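Local coordinates for protein aldehyde dehydrogenase (Staphylococcus aureus, PDB 6K10) that oxidises 4,4'-diaponeurosporen-4-al to 4,4'-diaponeurosporenoic acid with NAD+, a step in the biosynthesis of the carotenoid staphyloxanthin, at residues L37-K42 against N162-A167; I30-E35 against A167-V172. The protein carries 1 engineered substitution. All blocks are in the same frame, centred on the assembly; numbering follows the deposited sequence.

Contact 1 (L37-K42 against N162-A167)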
loop_
_atom_site.group_PDB
_atom_site.type_symbol
_atom_site.label_atom_id
_atom_site.label_comp_id
_atom_site.label_asym_id
_atom_site.label_seq_id
_atom_site.Cartn_x
_atom_site.Cartn_y
_atom_site.Cartn_z
ATOM N N LEU A 37 3.052 -22.216 -11.242
ATOM C CA LEU A 37 3.478 -21.316 -12.308
ATOM C C LEU A 37 3.836 -22.091 -13.571
ATOM O O LEU A 37 3.500 -21.665 -14.682
ATOM C CB LEU A 37 4.654 -20.466 -11.831
ATOM C CG LEU A 37 4.299 -19.434 -10.758
ATOM C CD1 LEU A 37 5.557 -18.899 -10.094
ATOM C CD2 LEU A 37 3.481 -18.298 -11.354
ATOM N N LYS A 38 4.516 -23.233 -13.422
ATOM C CA LYS A 38 4.776 -24.100 -14.570
ATOM C C LYS A 38 3.476 -24.520 -15.238
ATOM O O LYS A 38 3.331 -24.424 -16.462
ATOM C CB LYS A 38 5.556 -25.346 -14.145
ATOM C CG LYS A 38 6.867 -25.086 -13.451
ATOM N N LYS A 39 2.524 -25.009 -14.442
ATOM C CA LYS A 39 1.248 -25.446 -14.994
ATOM C C LYS A 39 0.528 -24.295 -15.683
ATOM O O LYS A 39 -0.070 -24.480 -16.747
ATOM C CB LYS A 39 0.381 -26.048 -13.887
ATOM C CG LYS A 39 0.903 -27.374 -13.348
ATOM C CD LYS A 39 0.305 -27.686 -11.987
ATOM C CE LYS A 39 -1.205 -27.828 -12.064
ATOM N NZ LYS A 39 -1.811 -28.003 -10.713
ATOM N N LEU A 40 0.588 -23.096 -15.098
ATOM C CA LEU A 40 -0.026 -21.929 -15.724
ATOM C C LEU A 40 0.595 -21.645 -17.086
ATOM O O LEU A 40 -0.114 -21.369 -18.062
ATOM C CB LEU A 40 0.115 -20.710 -14.812
ATOM C CG LEU A 40 -0.626 -19.450 -15.264
ATOM C CD1 LEU A 40 -2.119 -19.718 -15.360
ATOM C CD2 LEU A 40 -0.342 -18.291 -14.323
ATOM N N SER A 41 1.925 -21.705 -17.168
ATOM C CA SER A 41 2.610 -21.467 -18.435
ATOM C C SER A 41 2.250 -22.530 -19.465
ATOM O O SER A 41 1.904 -22.211 -20.609
ATOM C CB SER A 41 4.120 -21.431 -18.207
ATOM O OG SER A 41 4.805 -21.167 -19.415
ATOM N N LYS A 42 2.351 -23.805 -19.078
ATOM C CA LYS A 42 1.961 -24.896 -19.966
ATOM C C LYS A 42 0.523 -24.734 -20.434
ATOM O O LYS A 42 0.200 -24.994 -21.600
ATOM C CB LYS A 42 2.139 -26.232 -19.244
ATOM C CG LYS A 42 1.286 -27.365 -19.792
ATOM C CD LYS A 42 1.549 -28.667 -19.051
ATOM C CE LYS A 42 0.379 -29.629 -19.194
ATOM N NZ LYS A 42 0.608 -30.887 -18.430
ATOM N N ASN A 162 -9.992 -23.957 -15.040
ATOM C CA ASN A 162 -10.673 -25.109 -14.455
ATOM C C ASN A 162 -10.026 -26.427 -14.859
ATOM O O ASN A 162 -10.058 -27.394 -14.089
ATOM C CB ASN A 162 -12.150 -25.109 -14.851
ATOM C CG ASN A 162 -12.958 -24.084 -14.082
ATOM O OD1 ASN A 162 -14.062 -23.720 -14.483
ATOM N ND2 ASN A 162 -12.412 -23.617 -12.964
ATOM N N GLU A 163 -9.448 -26.498 -16.052
ATOM C CA GLU A 163 -8.814 -27.730 -16.492
ATOM C C GLU A 163 -7.364 -27.836 -16.037
ATOM O O GLU A 163 -6.732 -28.873 -16.270
ATOM C CB GLU A 163 -8.922 -27.847 -18.016
ATOM C CG GLU A 163 -10.378 -27.836 -18.479
ATOM C CD GLU A 163 -10.580 -28.373 -19.880
ATOM O OE1 GLU A 163 -9.948 -29.391 -20.233
ATOM O OE2 GLU A 163 -11.392 -27.781 -20.621
ATOM N N THR A 164 -6.841 -26.810 -15.366
ATOM C CA THR A 164 -5.470 -26.799 -14.870
ATOM C C THR A 164 -5.366 -26.837 -13.351
ATOM O O THR A 164 -4.485 -27.516 -12.821
ATOM C CB THR A 164 -4.729 -25.560 -15.393
ATOM O OG1 THR A 164 -4.907 -25.458 -16.811
ATOM C CG2 THR A 164 -3.243 -25.656 -15.087
ATOM N N PHE A 165 -6.241 -26.134 -12.630
ATOM C CA PHE A 165 -6.158 -26.030 -11.181
ATOM C C PHE A 165 -7.457 -26.485 -10.528
ATOM O O PHE A 165 -8.527 -26.463 -11.142
ATOM C CB PHE A 165 -5.867 -24.588 -10.735
ATOM C CG PHE A 165 -4.661 -23.978 -11.381
ATOM C CD1 PHE A 165 -3.386 -24.316 -10.959
ATOM C CD2 PHE A 165 -4.801 -23.048 -12.398
ATOM C CE1 PHE A 165 -2.275 -23.748 -11.550
ATOM C CE2 PHE A 165 -3.694 -22.477 -12.993
ATOM C CZ PHE A 165 -2.429 -22.827 -12.568
ATOM N N ASP A 166 -7.354 -26.884 -9.259
ATOM C CA ASP A 166 -8.550 -27.107 -8.456
ATOM C C ASP A 166 -9.283 -25.795 -8.228
ATOM O O ASP A 166 -8.666 -24.736 -8.081
ATOM C CB ASP A 166 -8.197 -27.729 -7.106
ATOM C CG ASP A 166 -7.908 -29.204 -7.203
ATOM O OD1 ASP A 166 -8.197 -29.799 -8.262
ATOM O OD2 ASP A 166 -7.407 -29.770 -6.211
ATOM N N ALA A 167 -10.615 -25.873 -8.179
ATOM C CA ALA A 167 -11.414 -24.668 -8.001
ATOM C C ALA A 167 -11.178 -24.028 -6.639
ATOM O O ALA A 167 -11.390 -22.821 -6.478
ATOM C CB ALA A 167 -12.898 -24.983 -8.191
#
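Phe165 meets Leu40 with the far end of its ring, CZ and CE2, and Lys39 NZ nearer its base, at CD1. The CB of Phe165 does not point at the helix. The first torsion sets CG beside the backbone N and anti to the carbonyl carbon (chi1 -54°), and this carries the ring across to the helix. Leu40 CB sits in the plane of the ring at its edge, with Phe165 CZ 4.0 Å from Leu40 CB. Leu40 CD1, one branch of the side chain, packs against Phe165 CE2 at 4.0 Å. The backbone N of Leu40 comes obliquely to the same end of the ring, 3.9 Å from Phe165 CZ.

Thr164 adds a second layer. Its methyl CG2 stands over the centre of one face of the Phe165 ring, 3.8 Å above the plane. The same methyl touches Lys39, with Thr164 CG2 3.8 Å from Lys39 CB. Thr164 OG1 turns back to its own helix and is hydrogen-bonded to Leu160 O.

The contact joins helix 30-46 to the residues that lead from helix 151-164 toward strand 170-172. This connection leads into the parallel part of the sheet, as in the Rossmann-like NAD-binding domain of aldehyde dehydrogenases. Leu40 also touches Phe129 and Ile136 of helix 126-138 and Ile78 of helix 63-89, so it is buried among several helices.

Lys39 runs past the phenylalanine in the opposite direction. The bend at chi3 (62°) lays Lys39 CE 3.4 Å from Thr164 O. Lys39 NZ lies obliquely to the ring, 4.0 Å from Phe165 CD1, and is hydrogen-bonded to Gln36 OE1, one turn earlier on its own helix.

Contact 2 (I30-E35 against A167-V172)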
loop_
_atom_site.group_PDB
_atom_site.type_symbol
_atom_site.label_atom_id
_atom_site.label_comp_id
_atom_site.label_asym_id
_atom_site.label_seq_id
_atom_site.Cartn_x
_atom_site.Cartn_y
_atom_site.Cartn_z
ATOM N N ILE A 30 7.155 -23.135 -1.199
ATOM C CA ILE A 30 7.727 -22.460 -2.360
ATOM C C ILE A 30 7.689 -23.362 -3.588
ATOM O O ILE A 30 7.352 -22.917 -4.693
ATOM C CB ILE A 30 9.158 -21.991 -2.035
ATOM C CG1 ILE A 30 9.130 -20.874 -0.987
ATOM C CG2 ILE A 30 9.887 -21.550 -3.288
ATOM C CD1 ILE A 30 8.060 -19.829 -1.225
ATOM N N SER A 31 8.030 -24.643 -3.420
ATOM C CA SER A 31 8.024 -25.557 -4.558
ATOM C C SER A 31 6.614 -25.795 -5.081
ATOM O O SER A 31 6.436 -26.068 -6.274
ATOM C CB SER A 31 8.691 -26.879 -4.178
ATOM O OG SER A 31 7.947 -27.567 -3.188
ATOM N N PHE A 32 5.604 -25.698 -4.214
ATOM C CA PHE A 32 4.222 -25.733 -4.683
ATOM C C PHE A 32 3.937 -24.564 -5.615
ATOM O O PHE A 32 3.365 -24.738 -6.698
ATOM C CB PHE A 32 3.262 -25.718 -3.489
ATOM C CG PHE A 32 1.813 -25.552 -3.867
ATOM C CD1 PHE A 32 1.246 -24.290 -3.980
ATOM C CD2 PHE A 32 1.015 -26.659 -4.106
ATOM C CE1 PHE A 32 -0.082 -24.137 -4.325
ATOM C CE2 PHE A 32 -0.317 -26.511 -4.451
ATOM C CZ PHE A 32 -0.865 -25.250 -4.561
ATOM N N ARG A 33 4.332 -23.356 -5.204
ATOM C CA ARG A 33 4.074 -22.171 -6.014
ATOM C C ARG A 33 4.777 -22.259 -7.364
ATOM O O ARG A 33 4.196 -21.908 -8.397
ATOM C CB ARG A 33 4.520 -20.922 -5.255
ATOM C CG ARG A 33 3.852 -20.751 -3.900
ATOM C CD ARG A 33 4.279 -19.444 -3.251
ATOM N NE ARG A 33 4.312 -19.537 -1.795
ATOM C CZ ARG A 33 4.824 -18.606 -0.998
ATOM N NH1 ARG A 33 5.348 -17.502 -1.515
ATOM N NH2 ARG A 33 4.811 -18.777 0.317
ATOM N N LYS A 34 6.030 -22.727 -7.375
ATOM C CA LYS A 34 6.751 -22.885 -8.635
ATOM C C LYS A 34 6.032 -23.843 -9.574
ATOM O O LYS A 34 5.976 -23.609 -10.787
ATOM C CB LYS A 34 8.178 -23.373 -8.377
ATOM C CG LYS A 34 9.183 -22.266 -8.127
ATOM C CD LYS A 34 10.611 -22.748 -8.321
ATOM N N GLU A 35 5.475 -24.928 -9.034
ATOM C CA GLU A 35 4.804 -25.905 -9.884
ATOM C C GLU A 35 3.527 -25.330 -10.485
ATOM O O GLU A 35 3.204 -25.605 -11.646
ATOM C CB GLU A 35 4.510 -27.176 -9.090
ATOM C CG GLU A 35 3.786 -28.246 -9.887
ATOM C CD GLU A 35 4.707 -29.005 -10.826
ATOM O OE1 GLU A 35 4.193 -29.792 -11.649
ATOM O OE2 GLU A 35 5.941 -28.820 -10.741
ATOM N N ALA A 167 -10.615 -25.873 -8.179
ATOM C CA ALA A 167 -11.414 -24.668 -8.001
ATOM C C ALA A 167 -11.178 -24.028 -6.639
ATOM O O ALA A 167 -11.390 -22.821 -6.478
ATOM C CB ALA A 167 -12.898 -24.983 -8.191
ATOM N N ASN A 168 -10.741 -24.806 -5.651
ATOM C CA ASN A 168 -10.452 -24.245 -4.337
ATOM C C ASN A 168 -9.061 -23.625 -4.250
ATOM O O ASN A 168 -8.695 -23.110 -3.188
ATOM C CB ASN A 168 -10.631 -25.314 -3.253
ATOM C CG ASN A 168 -9.823 -26.569 -3.519
ATOM O OD1 ASN A 168 -8.692 -26.514 -3.999
ATOM N N TYR A 169 -8.281 -23.661 -5.331
ATOM C CA TYR A 169 -7.016 -22.938 -5.402
ATOM C C TYR A 169 -7.145 -21.688 -6.266
ATOM O O TYR A 169 -6.860 -20.577 -5.808
ATOM C CB TYR A 169 -5.904 -23.855 -5.934
ATOM C CG TYR A 169 -4.584 -23.144 -6.139
ATOM C CD1 TYR A 169 -4.008 -22.398 -5.118
ATOM C CD2 TYR A 169 -3.920 -23.211 -7.356
ATOM C CE1 TYR A 169 -2.806 -21.741 -5.303
ATOM C CE2 TYR A 169 -2.717 -22.558 -7.549
ATOM C CZ TYR A 169 -2.164 -21.825 -6.521
ATOM O OH TYR A 169 -0.966 -21.175 -6.713
ATOM N N ILE A 170 -7.568 -21.853 -7.518
ATOM C CA ILE A 170 -7.873 -20.743 -8.412
ATOM C C ILE A 170 -9.197 -21.048 -9.098
ATOM O O ILE A 170 -9.375 -22.138 -9.651
ATOM C CB ILE A 170 -6.765 -20.511 -9.458
ATOM C CG1 ILE A 170 -5.424 -20.227 -8.781
ATOM C CG2 ILE A 170 -7.136 -19.358 -10.376
ATOM C CD1 ILE A 170 -4.248 -20.250 -9.734
ATOM N N GLU A 171 -10.121 -20.092 -9.056
ATOM C CA GLU A 171 -11.441 -20.260 -9.645
ATOM C C GLU A 171 -11.805 -19.003 -10.420
ATOM O O GLU A 171 -11.394 -17.896 -10.062
ATOM C CB GLU A 171 -12.499 -20.557 -8.568
ATOM C CG GLU A 171 -13.949 -20.624 -9.056
ATOM C CD GLU A 171 -14.203 -21.736 -10.064
ATOM O OE1 GLU A 171 -14.883 -22.717 -9.698
ATOM O OE2 GLU A 171 -13.755 -21.621 -11.224
ATOM N N VAL A 172 -12.574 -19.187 -11.491
ATOM C CA VAL A 172 -13.045 -18.095 -12.335
ATOM C C VAL A 172 -14.558 -17.994 -12.200
ATOM O O VAL A 172 -15.269 -18.995 -12.353
ATOM C CB VAL A 172 -12.643 -18.305 -13.805
ATOM C CG1 VAL A 172 -13.275 -17.238 -14.682
ATOM C CG2 VAL A 172 -11.132 -18.293 -13.942
#
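Phe32 presents its ring edge to one face of Tyr169 in a T-shaped pair. The ring centroids are 5.3 Å apart and the planes meet at 78°. Phe32 CZ stands over the centre of the tyrosine ring, about 4.0 Å above its plane. The closest approach, 3.8 Å, is between Phe32 CE1 and Tyr169 CE1. Phe32 CE1 is also 3.9 Å from Tyr169 OH. In both residues CG is anti to the backbone N (chi1 172° and 175°), which directs the two rings toward each other across the gap.

Ile170 CG1 lies on the opposite face of Tyr169, nearer its edge than its middle, so the tyrosine is held between its neighbour in sequence and the phenylalanine. Tyr169 lies just before strand 170-172, which pairs in parallel with strand 141-145, consistent with the NAD-binding domain of this family. Tyr169 and Glu171 share backbone hydrogen bonds with Ala142 of strand 141-145, and Ile136 of helix 126-138 packs on Tyr169 too.

Phe32 sits in the first turn of helix 30-46, where its backbone N is hydrogen-bonded to Asp29 OD2. Thr27 touches both aromatic side chains, and Phe21 of helix 10-23 also packs on Phe32.

How the contacts relate
The two contacts are neighbours, with centres about 7 Å apart, on the same side of the chain's centre and roughly 23 Å from it. Helix 30-46 serves both. Contact 2 uses its first turn and contact 1 a later part. On the other side the chain runs on from helix 151-164 through Ala167, common to both, into strand 170-172. The order is therefore 30-35, 37-42, 162-167, 167-172, with contact 1 enclosed by contact 2. Phe165 packs on Ile170, and Asn162 probably hydrogen-bonds Glu171. Together they seat an N-terminal helix along one helix-to-strand connection, away from the predicted active-site residues.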